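Local atomic coordinates of uncharacterized protein (Archaeoglobus fulgidus, PDB entry 3LOT), a protein that binds zinc and, as a member of the beta-keto acid cleavage enzymes, probably cleaves 3-keto-5-aminohexanoate. Residues D[85-90]-D[111-116]. Residues are numbered along the deposited sequence; the frame is centred on the assembly and turned at random. Where two conformers were deposited one is given.
Sequences VTTGGG and IATFNM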
loop_
_atom_site.group_PDB
_atom_site.type_symbol
_atom_site.label_atom_id
_atom_site.label_comp_id
_atom_site.label_asym_id
_atom_site.label_seq_id
_atom_site.Cartn_x
_atom_site.Cartn_y
_atom_site.Cartn_z
ATOM N N VAL D 85 30.908 -13.111 1.771
ATOM C CA VAL D 85 31.629 -12.563 2.921
ATOM C C VAL D 85 31.018 -11.225 3.401
ATOM O O VAL D 85 30.619 -10.393 2.597
ATOM C CB VAL D 85 33.096 -12.351 2.525
ATOM C CG1 VAL D 85 33.909 -11.888 3.700
ATOM C CG2 VAL D 85 33.640 -13.644 1.952
ATOM N N THR D 86 30.959 -11.016 4.710
ATOM C CA THR D 86 30.484 -9.750 5.228
ATOM C C THR D 86 31.576 -8.686 5.133
ATOM O O THR D 86 32.768 -8.951 5.267
ATOM C CB THR D 86 30.055 -9.863 6.671
ATOM O OG1 THR D 86 29.396 -8.654 7.054
ATOM C CG2 THR D 86 31.292 -10.091 7.575
ATOM N N THR D 87 31.144 -7.478 4.834
ATOM C CA THR D 87 31.917 -6.280 5.105
ATOM C C THR D 87 31.169 -5.426 6.123
ATOM O O THR D 87 31.594 -4.310 6.397
ATOM C CB THR D 87 32.173 -5.411 3.829
ATOM O OG1 THR D 87 30.957 -4.802 3.390
ATOM C CG2 THR D 87 32.740 -6.237 2.713
ATOM N N GLY D 88 30.060 -5.945 6.665
ATOM C CA GLY D 88 29.282 -5.261 7.720
ATOM C C GLY D 88 29.737 -5.664 9.123
ATOM O O GLY D 88 29.723 -4.849 10.056
ATOM N N GLY D 89 30.147 -6.931 9.271
ATOM C CA GLY D 89 30.754 -7.443 10.497
ATOM C C GLY D 89 31.801 -6.526 11.107
ATOM O O GLY D 89 32.771 -6.192 10.464
ATOM N N GLY D 90 31.602 -6.138 12.375
ATOM C CA GLY D 90 32.445 -5.115 13.033
ATOM C C GLY D 90 31.779 -3.737 13.160
ATOM O O GLY D 90 32.215 -2.875 13.968
ATOM N N ILE D 111 31.013 -12.731 -4.040
ATOM C CA ILE D 111 29.953 -11.830 -3.605
ATOM C C ILE D 111 30.278 -11.467 -2.143
ATOM O O ILE D 111 30.892 -12.267 -1.398
ATOM C CB ILE D 111 28.562 -12.518 -3.816
ATOM C CG1 ILE D 111 27.393 -11.605 -3.417
ATOM C CG2 ILE D 111 28.478 -13.903 -3.064
ATOM C CD1 ILE D 111 26.122 -11.987 -4.072
ATOM N N ALA D 112 29.951 -10.249 -1.752
ATOM C CA ALA D 112 30.135 -9.806 -0.377
ATOM C C ALA D 112 29.084 -8.759 -0.011
ATOM O O ALA D 112 28.496 -8.135 -0.896
ATOM C CB ALA D 112 31.498 -9.275 -0.139
ATOM N N THR D 113 28.818 -8.592 1.280
ATOM C CA THR D 113 27.710 -7.725 1.636
ATOM C C THR D 113 28.183 -6.270 1.577
ATOM O O THR D 113 29.365 -5.994 1.739
ATOM C CB THR D 113 27.028 -8.110 2.976
ATOM O OG1 THR D 113 27.918 -7.999 4.077
ATOM C CG2 THR D 113 26.544 -9.520 2.898
ATOM N N PHE D 114 27.223 -5.376 1.340
ATOM C CA PHE D 114 27.429 -3.978 0.988
ATOM C C PHE D 114 26.229 -3.249 1.601
ATOM O O PHE D 114 25.209 -3.122 0.947
ATOM C CB PHE D 114 27.391 -3.861 -0.553
ATOM C CG PHE D 114 27.975 -2.599 -1.114
ATOM C CD1 PHE D 114 27.374 -1.390 -0.888
ATOM C CD2 PHE D 114 29.094 -2.656 -1.912
ATOM C CE1 PHE D 114 27.881 -0.236 -1.456
ATOM C CE2 PHE D 114 29.627 -1.524 -2.509
ATOM C CZ PHE D 114 29.025 -0.283 -2.295
ATOM N N ASN D 115 26.380 -2.825 2.858
ATOM C CA ASN D 115 25.355 -2.103 3.640
ATOM C C ASN D 115 25.085 -0.639 3.207
ATOM O O ASN D 115 26.017 0.171 3.043
ATOM C CB ASN D 115 25.776 -2.163 5.063
ATOM C CG ASN D 115 25.843 -3.590 5.544
ATOM O OD1 ASN D 115 24.799 -4.180 5.883
ATOM N ND2 ASN D 115 27.069 -4.179 5.560
HETATM N N MSE D 116 23.817 -0.321 2.991
HETATM C CA MSE D 116 23.464 0.876 2.190
HETATM C C MSE D 116 23.051 2.131 2.950
HETATM O O MSE D 116 22.477 3.043 2.350
HETATM C CB MSE D 116 22.356 0.491 1.217
HETATM C CG MSE D 116 22.800 -0.395 0.152
HETATM SE SE MSE D 116 24.060 0.497 -1.022
HETATM C CE MSE D 116 23.179 2.148 -1.330
HETATM O O HOH W 1 29.263 -2.890 4.039
#
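Thr87 lays its hydroxyl and methyl over the carbonyl of Thr113, OG1 donating a short hydrogen bond to Thr113 O (2.6 Å) from above the carbonyl plane, 35° out of it. With chi1 at 70°, OG1 sits between the backbone N and the carbonyl carbon and faces the strand 111-115. The same OG1 accepts from a water, which in turn accepts from Asn115 ND2 at 3.0 Å. Asn115 spreads its amide beside the loop, ND2 lying 3.3 Å from Gly88 CA. Upstream, Val85 and Ala112 form a parallel bridge: Val85 N donates to Ile111 O, and Thr113 N returns a bond to Val85 O (2.9 Å). Beyond this the paired chains part, and bonds that use side chains take over, among them a weak one from Thr87 N to Thr113 OG1 (3.4 Å). Thr86 turns OG1 anti to its backbone N (chi1 -170°), where it accepts from Gly88 N at 2.8 Å, an ST turn, and from Gly89 N at 2.9 Å, an ST motif, curling the loop after strand 82-85. A valine in place of Thr86 would probably leave both amide N-H groups without their acceptor and let the turn relax beside His52. Strands 82-85 and 111-115 are parallel neighbours in the family's TIM barrel, and Thr86 and Thr113 lie next to the zinc ligands His52 and His50. Thr86 OG1, Thr113 OG1 and Asn115 ND2 all bond an unidentified molecule, probably from the crystallisation liquor, which is consistent with a polar, hydroxyl- and amide-lined pocket beside the metal.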